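Glycosyl hydrolase, family 8 (Clostridium perfringens, PDB 3REN) probably acts as an alpha-amylase, hydrolysing internal alpha-glucosidic bonds of starch-like polysaccharides. Local coordinates at residues V209-K214 / I252-E257; N95-W100 / I140-S145; N288-A293 / L342-K347. All coordinates share one frame; numbering follows the deposited sequence.

Contact 1. Residues V209-K214 / I252-E257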
loop_
_atom_site.group_PDB
_atom_site.type_symbol
_atom_site.label_atom_id
_atom_site.label_comp_id
_atom_site.label_asym_id
_atom_site.label_seq_id
_atom_site.Cartn_x
_atom_site.Cartn_y
_atom_site.Cartn_z
ATOM N N VAL A 209 -23.689 3.571 0.397
ATOM C CA VAL A 209 -22.371 2.972 0.128
ATOM C C VAL A 209 -21.331 3.997 0.578
ATOM O O VAL A 209 -20.889 4.844 -0.209
ATOM C CB VAL A 209 -22.198 2.648 -1.374
ATOM C CG1 VAL A 209 -20.818 1.969 -1.649
ATOM C CG2 VAL A 209 -23.349 1.799 -1.875
ATOM N N PRO A 210 -20.979 3.979 1.867
ATOM C CA PRO A 210 -20.185 5.108 2.345
ATOM C C PRO A 210 -18.696 4.887 2.108
ATOM O O PRO A 210 -17.882 5.019 3.028
ATOM C CB PRO A 210 -20.515 5.158 3.835
ATOM C CG PRO A 210 -20.883 3.775 4.198
ATOM C CD PRO A 210 -21.384 3.069 2.954
ATOM N N LEU A 211 -18.359 4.518 0.891
ATOM C CA LEU A 211 -16.974 4.342 0.482
ATOM C C LEU A 211 -16.502 5.646 -0.185
ATOM O O LEU A 211 -17.135 6.692 -0.011
ATOM C CB LEU A 211 -16.863 3.122 -0.438
ATOM C CG LEU A 211 -17.312 1.819 0.235
ATOM C CD1 LEU A 211 -17.246 0.673 -0.776
ATOM C CD2 LEU A 211 -16.549 1.463 1.526
ATOM N N TYR A 212 -15.421 5.597 -0.961
ATOM C CA TYR A 212 -14.823 6.811 -1.446
ATOM C C TYR A 212 -14.669 6.859 -2.937
ATOM O O TYR A 212 -14.452 5.826 -3.583
ATOM C CB TYR A 212 -13.458 7.043 -0.796
ATOM C CG TYR A 212 -13.601 7.420 0.627
ATOM C CD1 TYR A 212 -13.970 8.707 0.977
ATOM C CD2 TYR A 212 -13.459 6.461 1.639
ATOM C CE1 TYR A 212 -14.139 9.067 2.307
ATOM C CE2 TYR A 212 -13.581 6.825 2.975
ATOM C CZ TYR A 212 -13.910 8.142 3.294
ATOM O OH TYR A 212 -14.064 8.540 4.608
ATOM N N ARG A 213 -14.743 8.083 -3.460
ATOM C CA ARG A 213 -14.377 8.350 -4.851
ATOM C C ARG A 213 -12.940 7.944 -5.088
ATOM O O ARG A 213 -12.109 7.988 -4.168
ATOM C CB ARG A 213 -14.515 9.851 -5.200
ATOM C CG ARG A 213 -15.957 10.344 -5.364
ATOM C CD ARG A 213 -16.546 9.899 -6.689
ATOM N NE ARG A 213 -18.008 9.855 -6.646
ATOM C CZ ARG A 213 -18.761 9.159 -7.508
ATOM N NH1 ARG A 213 -18.204 8.454 -8.489
ATOM N NH2 ARG A 213 -20.074 9.156 -7.362
ATOM N N LYS A 214 -12.656 7.568 -6.301
ATOM C CA LYS A 214 -11.327 7.288 -6.764
ATOM C C LYS A 214 -10.359 8.472 -6.987
ATOM O O LYS A 214 -9.277 8.436 -6.492
ATOM C CB LYS A 214 -11.360 6.412 -8.014
ATOM C CG LYS A 214 -10.065 5.792 -8.295
ATOM C CD LYS A 214 -9.795 5.383 -9.686
ATOM C CE LYS A 214 -10.925 4.647 -10.266
ATOM N N ILE A 252 -16.645 1.216 7.857
ATOM C CA ILE A 252 -16.251 -0.045 8.450
ATOM C C ILE A 252 -17.484 -0.917 8.719
ATOM O O ILE A 252 -17.451 -2.118 8.496
ATOM C CB ILE A 252 -15.414 0.173 9.729
ATOM C CG1 ILE A 252 -14.062 0.788 9.359
ATOM C CG2 ILE A 252 -15.196 -1.139 10.467
ATOM C CD1 ILE A 252 -13.205 1.165 10.572
ATOM N N LYS A 253 -18.556 -0.314 9.216
ATOM C CA LYS A 253 -19.825 -1.041 9.374
ATOM C C LYS A 253 -20.256 -1.637 8.008
ATOM O O LYS A 253 -20.640 -2.805 7.904
ATOM C CB LYS A 253 -20.879 -0.075 9.936
ATOM C CG LYS A 253 -22.158 -0.725 10.464
ATOM C CD LYS A 253 -23.235 0.360 10.683
ATOM C CE LYS A 253 -24.676 -0.222 10.647
ATOM N NZ LYS A 253 -25.102 -0.779 11.972
ATOM N N TRP A 254 -20.162 -0.832 6.955
ATOM C CA TRP A 254 -20.557 -1.282 5.610
ATOM C C TRP A 254 -19.747 -2.490 5.184
ATOM O O TRP A 254 -20.292 -3.508 4.750
ATOM C CB TRP A 254 -20.409 -0.151 4.587
ATOM C CG TRP A 254 -21.004 -0.512 3.242
ATOM C CD1 TRP A 254 -22.274 -0.251 2.822
ATOM C CD2 TRP A 254 -20.350 -1.194 2.152
ATOM N NE1 TRP A 254 -22.455 -0.722 1.559
ATOM C CE2 TRP A 254 -21.302 -1.307 1.112
ATOM C CE3 TRP A 254 -19.057 -1.722 1.956
ATOM C CZ2 TRP A 254 -21.022 -1.929 -0.114
ATOM C CZ3 TRP A 254 -18.775 -2.382 0.712
ATOM C CH2 TRP A 254 -19.763 -2.460 -0.298
ATOM N N ILE A 255 -18.433 -2.388 5.320
ATOM C CA ILE A 255 -17.551 -3.519 5.025
ATOM C C ILE A 255 -17.874 -4.757 5.829
ATOM O O ILE A 255 -17.965 -5.855 5.239
ATOM C CB ILE A 255 -16.040 -3.141 5.176
ATOM C CG1 ILE A 255 -15.678 -2.069 4.150
ATOM C CG2 ILE A 255 -15.164 -4.348 4.961
ATOM C CD1 ILE A 255 -14.338 -1.392 4.473
ATOM N N LYS A 256 -18.030 -4.596 7.150
ATOM C CA LYS A 256 -18.341 -5.718 8.025
ATOM C C LYS A 256 -19.669 -6.402 7.627
ATOM O O LYS A 256 -19.728 -7.621 7.561
ATOM C CB LYS A 256 -18.407 -5.230 9.475
ATOM C CG LYS A 256 -18.445 -6.287 10.540
ATOM C CD LYS A 256 -18.696 -5.597 11.884
ATOM C CE LYS A 256 -17.812 -6.134 12.986
ATOM N NZ LYS A 256 -17.684 -7.599 13.012
ATOM N N GLU A 257 -20.712 -5.612 7.349
ATOM C CA GLU A 257 -22.008 -6.144 6.899
ATOM C C GLU A 257 -21.904 -6.858 5.532
ATOM O O GLU A 257 -22.441 -7.984 5.329
ATOM C CB GLU A 257 -23.046 -5.012 6.848
#
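Leu211 N turns back to Val209 O at 2.8 Å, a weak bond that closes an inverse gamma turn centred on Pro210, and this tight bend offers three consecutive residues to the indole of Trp254. The tryptophan leaves its helix with CG anti to the backbone N (chi1 -171°), which carries the ring across to the loop. Leu211 meets it most directly. Leu211 CD1 sits over the six-membered ring of Trp254, 4.1 Å from its centroid and 26° off the ring normal, a CH-pi contact in which a methyl rests on the pi face; the leucine and tryptophan side chains cross at about a right angle. Val209 CG1 lies above the same face but displaced toward the rim, 4.2 Å from Trp254 CZ2, its side chain running alongside the indole. At the pyrrole end, Pro210 CD approaches obliquely and comes to 3.4 Å from Trp254 CD1. A lighter touch follows one residue along the helix, where Leu211 CD2 is 4.5 Å from Ile255 CG1. The surroundings extend this apolar patch: Tyr269 makes an edge-to-face contact with Trp254, and Leu211 also touches Phe231 on helix 231-243. The carbonyl of the proline has a partner of its own: Pro210 O accepts from Lys204 NZ. The example illustrates how one aromatic ring can seat an irregular chain: the loop between helix 188-201 and strand 215-217 is laid against helix 249-262 by apolar contacts, a loop-on-helix junction within the (alpha/alpha)6-barrel.

Contact 2. Residues N95-W100 / I140-S145. With SO4 (sulfate ion), chain E.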
loop_
_atom_site.group_PDB
_atom_site.type_symbol
_atom_site.label_atom_id
_atom_site.label_comp_id
_atom_site.label_asym_id
_atom_site.label_seq_id
_atom_site.Cartn_x
_atom_site.Cartn_y
_atom_site.Cartn_z
ATOM N N ASN A 95 15.543 15.316 -8.891
ATOM C CA ASN A 95 14.608 16.208 -8.175
ATOM C C ASN A 95 14.395 15.918 -6.669
ATOM O O ASN A 95 13.582 16.592 -6.017
ATOM C CB ASN A 95 13.264 16.316 -8.922
ATOM C CG ASN A 95 12.529 15.003 -8.989
ATOM O OD1 ASN A 95 12.942 13.997 -8.369
ATOM N ND2 ASN A 95 11.437 14.985 -9.737
ATOM N N GLY A 96 15.101 14.907 -6.132
ATOM C CA GLY A 96 14.964 14.475 -4.722
ATOM C C GLY A 96 13.897 13.393 -4.443
ATOM O O GLY A 96 13.757 12.911 -3.316
ATOM N N LEU A 97 13.125 13.027 -5.454
ATOM C CA LEU A 97 12.080 12.034 -5.299
ATOM C C LEU A 97 12.648 10.676 -5.644
ATOM O O LEU A 97 13.608 10.568 -6.410
ATOM C CB LEU A 97 10.875 12.359 -6.196
ATOM C CG LEU A 97 10.095 13.647 -5.841
ATOM C CD1 LEU A 97 8.881 13.797 -6.772
ATOM C CD2 LEU A 97 9.660 13.747 -4.324
ATOM N N ILE A 98 12.070 9.643 -5.053
ATOM C CA ILE A 98 12.390 8.279 -5.409
ATOM C C ILE A 98 11.667 7.891 -6.686
ATOM O O ILE A 98 10.481 8.160 -6.848
ATOM C CB ILE A 98 12.010 7.309 -4.288
ATOM C CG1 ILE A 98 12.552 7.795 -2.924
ATOM C CG2 ILE A 98 12.461 5.889 -4.636
ATOM C CD1 ILE A 98 14.118 8.224 -2.936
ATOM N N SER A 99 12.398 7.232 -7.568
ATOM C CA SER A 99 11.903 6.811 -8.857
ATOM C C SER A 99 10.798 5.790 -8.607
ATOM O O SER A 99 10.886 5.031 -7.638
ATOM C CB SER A 99 13.023 6.118 -9.604
ATOM O OG SER A 99 12.585 5.631 -10.859
ATOM N N TRP A 100 9.787 5.728 -9.478
ATOM C CA TRP A 100 8.753 4.700 -9.330
ATOM C C TRP A 100 9.261 3.295 -9.618
ATOM O O TRP A 100 8.754 2.325 -9.035
ATOM C CB TRP A 100 7.441 5.009 -10.118
ATOM C CG TRP A 100 7.418 4.524 -11.493
ATOM C CD1 TRP A 100 8.106 5.051 -12.541
ATOM C CD2 TRP A 100 6.637 3.430 -12.036
ATOM N NE1 TRP A 100 7.836 4.342 -13.722
ATOM C CE2 TRP A 100 6.954 3.336 -13.435
ATOM C CE3 TRP A 100 5.717 2.525 -11.489
ATOM C CZ2 TRP A 100 6.380 2.371 -14.288
ATOM C CZ3 TRP A 100 5.147 1.535 -12.345
ATOM C CH2 TRP A 100 5.485 1.471 -13.724
ATOM N N ILE A 140 12.827 13.997 5.377
ATOM C CA ILE A 140 12.660 15.430 5.177
ATOM C C ILE A 140 13.075 15.907 3.799
ATOM O O ILE A 140 12.377 16.701 3.174
ATOM C CB ILE A 140 13.396 16.211 6.320
ATOM C CG1 ILE A 140 12.600 16.064 7.612
ATOM C CG2 ILE A 140 13.641 17.717 5.950
ATOM C CD1 ILE A 140 13.419 16.259 8.916
ATOM N N ASN A 141 14.230 15.455 3.324
ATOM C CA ASN A 141 14.669 15.749 1.967
ATOM C C ASN A 141 13.546 15.365 0.980
ATOM O O ASN A 141 13.200 16.158 0.095
ATOM C CB ASN A 141 15.878 14.904 1.551
ATOM C CG ASN A 141 17.190 15.286 2.220
ATOM O OD1 ASN A 141 17.385 16.402 2.689
ATOM N ND2 ASN A 141 18.157 14.327 2.183
ATOM N N ILE A 142 13.024 14.146 1.093
ATOM C CA ILE A 142 11.951 13.653 0.191
ATOM C C ILE A 142 10.695 14.500 0.301
ATOM O O ILE A 142 10.088 14.876 -0.722
ATOM C CB ILE A 142 11.508 12.180 0.490
ATOM C CG1 ILE A 142 12.706 11.268 0.716
ATOM C CG2 ILE A 142 10.621 11.633 -0.651
ATOM C CD1 ILE A 142 13.660 11.282 -0.401
ATOM N N ALA A 143 10.302 14.777 1.541
ATOM C CA ALA A 143 9.094 15.544 1.823
ATOM C C ALA A 143 9.200 16.934 1.216
ATOM O O ALA A 143 8.240 17.397 0.598
ATOM C CB ALA A 143 8.865 15.651 3.300
ATOM N N ASN A 144 10.367 17.588 1.383
ATOM C CA ASN A 144 10.590 18.933 0.824
ATOM C C ASN A 144 10.507 18.923 -0.704
ATOM O O ASN A 144 9.973 19.867 -1.322
ATOM C CB ASN A 144 11.929 19.545 1.312
ATOM C CG ASN A 144 11.871 20.026 2.782
ATOM O OD1 ASN A 144 10.821 20.338 3.304
ATOM N ND2 ASN A 144 13.027 20.112 3.429
ATOM N N SER A 145 11.027 17.862 -1.312
ATOM C CA SER A 145 10.899 17.653 -2.757
ATOM C C SER A 145 9.459 17.434 -3.217
ATOM O O SER A 145 9.085 17.856 -4.311
ATOM C CB SER A 145 11.752 16.468 -3.195
ATOM O OG SER A 145 13.104 16.740 -2.929
HETATM S S SO4 E . 9.235 4.490 -17.421
HETATM O O1 SO4 E . 8.944 3.956 -18.743
HETATM O O2 SO4 E . 8.440 5.675 -17.118
HETATM O O3 SO4 E . 8.933 3.466 -16.433
HETATM O O4 SO4 E . 10.650 4.839 -17.412
#
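Two similar first torsions shape this junction: in Ser145 (chi1 -62°) and Leu97 (chi1 -66°) the gamma atom is anti to the carbonyl carbon, and these rotations bring the hydroxyl of one to the turn at Asn95 and the CD2 methyl of the other to the helix. Ser145 OG lies 3.1 Å from Asn95 O across the contact and also near Asn141 O, one turn back on its own helix. Gly96 passes closely here, its CA 3.4 Å from Ser145 OG; the lack of a side chain makes this approach possible. Leu97 CD2 packs against the methylene of the serine, 3.6 Å from Ser145 CB. In the (alpha/alpha)6-barrel the contact thus lays the loop between helix 78-89 and strand 101-103 on helix 133-150. The turn has its own brace, an Asx turn: Leu97 N donates to Asn95 OD1 at 3.1 Å with an N-H...O angle of 160°, though from above the carbonyl plane. Beyond it, Ile98 N donates to Glu116 OE1 on helix 113-130, which Leu97 and Ile142 also touch. At the far end of the loop Trp100 NE1 donates at the indole edge to O3 of a sulfate ion, 3.1 Å away. That ion, probably from the crystallisation liquor, is also hydrogen-bonded to Ser108 OG and Arg101 NH2.

Contact 3. Residues N288-A293 / L342-K347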
loop_
_atom_site.group_PDB
_atom_site.type_symbol
_atom_site.label_atom_id
_atom_site.label_comp_id
_atom_site.label_asym_id
_atom_site.label_seq_id
_atom_site.Cartn_x
_atom_site.Cartn_y
_atom_site.Cartn_z
ATOM N N ASN A 288 -5.900 -5.330 3.595
ATOM C CA ASN A 288 -6.281 -4.046 4.129
ATOM C C ASN A 288 -7.400 -4.154 5.154
ATOM O O ASN A 288 -7.404 -3.435 6.159
ATOM C CB ASN A 288 -6.697 -3.106 2.974
ATOM C CG ASN A 288 -5.492 -2.473 2.294
ATOM O OD1 ASN A 288 -4.400 -2.487 2.838
ATOM N ND2 ASN A 288 -5.683 -1.926 1.096
ATOM N N VAL A 289 -8.365 -5.043 4.882
ATOM C CA VAL A 289 -9.483 -5.263 5.794
ATOM C C VAL A 289 -8.948 -5.788 7.133
ATOM O O VAL A 289 -9.363 -5.334 8.205
ATOM C CB VAL A 289 -10.501 -6.255 5.179
ATOM C CG1 VAL A 289 -11.593 -6.579 6.186
ATOM C CG2 VAL A 289 -11.138 -5.674 3.909
ATOM N N ALA A 290 -7.997 -6.728 7.071
ATOM C CA ALA A 290 -7.308 -7.232 8.268
ATOM C C ALA A 290 -6.555 -6.133 9.001
ATOM O O ALA A 290 -6.574 -6.088 10.227
ATOM C CB ALA A 290 -6.344 -8.386 7.893
ATOM N N LEU A 291 -5.878 -5.248 8.265
ATOM C CA LEU A 291 -5.145 -4.133 8.943
ATOM C C LEU A 291 -6.092 -3.125 9.621
ATOM O O LEU A 291 -5.797 -2.574 10.700
ATOM C CB LEU A 291 -4.211 -3.416 7.969
ATOM C CG LEU A 291 -3.032 -4.323 7.623
ATOM C CD1 LEU A 291 -2.402 -3.852 6.343
ATOM C CD2 LEU A 291 -2.016 -4.385 8.806
ATOM N N ILE A 292 -7.229 -2.889 8.966
ATOM C CA ILE A 292 -8.295 -2.083 9.540
ATOM C C ILE A 292 -8.807 -2.720 10.838
ATOM O O ILE A 292 -8.899 -2.042 11.871
ATOM C CB ILE A 292 -9.440 -1.888 8.520
ATOM C CG1 ILE A 292 -8.990 -0.927 7.398
ATOM C CG2 ILE A 292 -10.679 -1.352 9.191
ATOM C CD1 ILE A 292 -9.839 -1.103 6.131
ATOM N N ALA A 293 -9.120 -4.011 10.783
ATOM C CA ALA A 293 -9.724 -4.718 11.913
ATOM C C ALA A 293 -8.721 -4.781 13.047
ATOM O O ALA A 293 -9.089 -4.623 14.205
ATOM C CB ALA A 293 -10.116 -6.107 11.524
ATOM N N LEU A 342 1.896 -9.990 3.527
ATOM C CA LEU A 342 2.935 -10.099 4.554
ATOM C C LEU A 342 2.673 -9.126 5.696
ATOM O O LEU A 342 2.730 -9.503 6.865
ATOM C CB LEU A 342 4.340 -9.953 3.918
ATOM C CG LEU A 342 5.536 -10.096 4.840
ATOM C CD1 LEU A 342 5.703 -11.542 5.284
ATOM C CD2 LEU A 342 6.803 -9.573 4.143
ATOM N N LEU A 343 2.326 -7.879 5.376
ATOM C CA LEU A 343 1.871 -6.935 6.400
ATOM C C LEU A 343 0.678 -7.421 7.247
ATOM O O LEU A 343 0.667 -7.207 8.469
ATOM C CB LEU A 343 1.577 -5.547 5.801
ATOM C CG LEU A 343 2.833 -4.877 5.207
ATOM C CD1 LEU A 343 2.517 -3.647 4.400
ATOM C CD2 LEU A 343 3.882 -4.474 6.305
ATOM N N ALA A 344 -0.339 -8.031 6.612
ATOM C CA ALA A 344 -1.489 -8.604 7.382
ATOM C C ALA A 344 -1.063 -9.815 8.233
ATOM O O ALA A 344 -1.430 -9.896 9.406
ATOM C CB ALA A 344 -2.626 -8.996 6.444
ATOM N N PHE A 345 -0.287 -10.743 7.662
ATOM C CA PHE A 345 0.113 -11.936 8.439
ATOM C C PHE A 345 1.003 -11.491 9.610
ATOM O O PHE A 345 1.004 -12.136 10.667
ATOM C CB PHE A 345 0.860 -12.978 7.595
ATOM C CG PHE A 345 -0.037 -13.871 6.758
ATOM C CD1 PHE A 345 -1.273 -14.312 7.249
ATOM C CD2 PHE A 345 0.371 -14.282 5.504
ATOM C CE1 PHE A 345 -2.094 -15.155 6.508
ATOM C CE2 PHE A 345 -0.457 -15.124 4.717
ATOM C CZ PHE A 345 -1.683 -15.563 5.225
ATOM N N GLN A 346 1.775 -10.411 9.434
ATOM C CA GLN A 346 2.607 -9.881 10.557
ATOM C C GLN A 346 1.793 -9.542 11.827
ATOM O O GLN A 346 2.317 -9.637 12.948
ATOM C CB GLN A 346 3.410 -8.667 10.099
ATOM C CG GLN A 346 4.343 -8.044 11.144
ATOM C CD GLN A 346 5.225 -6.976 10.514
ATOM O OE1 GLN A 346 4.725 -6.043 9.880
ATOM N NE2 GLN A 346 6.548 -7.145 10.629
ATOM N N LYS A 347 0.543 -9.112 11.653
ATOM C CA LYS A 347 -0.374 -8.869 12.784
ATOM C C LYS A 347 -1.042 -10.120 13.368
ATOM O O LYS A 347 -1.698 -10.032 14.408
ATOM C CB LYS A 347 -1.496 -7.929 12.361
ATOM C CG LYS A 347 -1.023 -6.556 11.887
ATOM C CD LYS A 347 -0.057 -5.933 12.850
ATOM C CE LYS A 347 -0.093 -4.417 12.640
ATOM N NZ LYS A 347 1.210 -3.871 12.899
#
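The short helical segments around Leu291 and Ala344 run in broadly the same direction, their axes 8.9 Å apart at closest and inclined by 33°, with the CA atoms of these two residues 6.0 Å from each other. Such side-by-side helices belong to the (alpha/alpha)6-barrel, and here helices 283-296 and 335-346 are joined by small and aliphatic groups. Ala290 and Ala344 meet methyl to methyl, CB to CB at 4.0 Å, and their small size suits a close approach of the two backbones. Leu309 and Ala305 of helix 299-312 touch this alanine pair, on Ala344 and Ala290 respectively. Leu291 does the longer reaching. With CG anti to the carbonyl carbon (chi1 -71°), its branched end extends across to the other helix, where Leu291 CD1 comes to 4.4 Å from Leu343 CB while CD2 lies over the backbone, 3.9 Å from Leu343 O. Leu291 also rests on Leu239 of helix 231-243, and Leu343 leans on Leu67 and Tyr71 of helix 62-74. Lys347 adds its aliphatic portion at the margin: its side chain crosses that of Leu291 at about a right angle, bringing Lys347 CG to 3.9 Å from Leu291 CD2.

In the fold
Read from the N terminus, the chain makes its three contacts strictly in series, without nesting or crossing. Contact 2 closes first, spanning 39 residues and tying the loop after helix 78-89 to helix 133-150. Contact 1 spans 37 residues and fixes the loop after helix 188-201 on helix 249-262. Contact 3 comes last, spanning 48 residues to join helix 283-296 to helix 335-346 near the C terminus. Contacts 1 and 3 are neighbours, packed together where Ile252 CD1 lies 3.8 Å from Ile292 CG2. Contact 2 stands apart, on the opposite side of the chain's centre from both, about 16 Å from each at the nearest atoms.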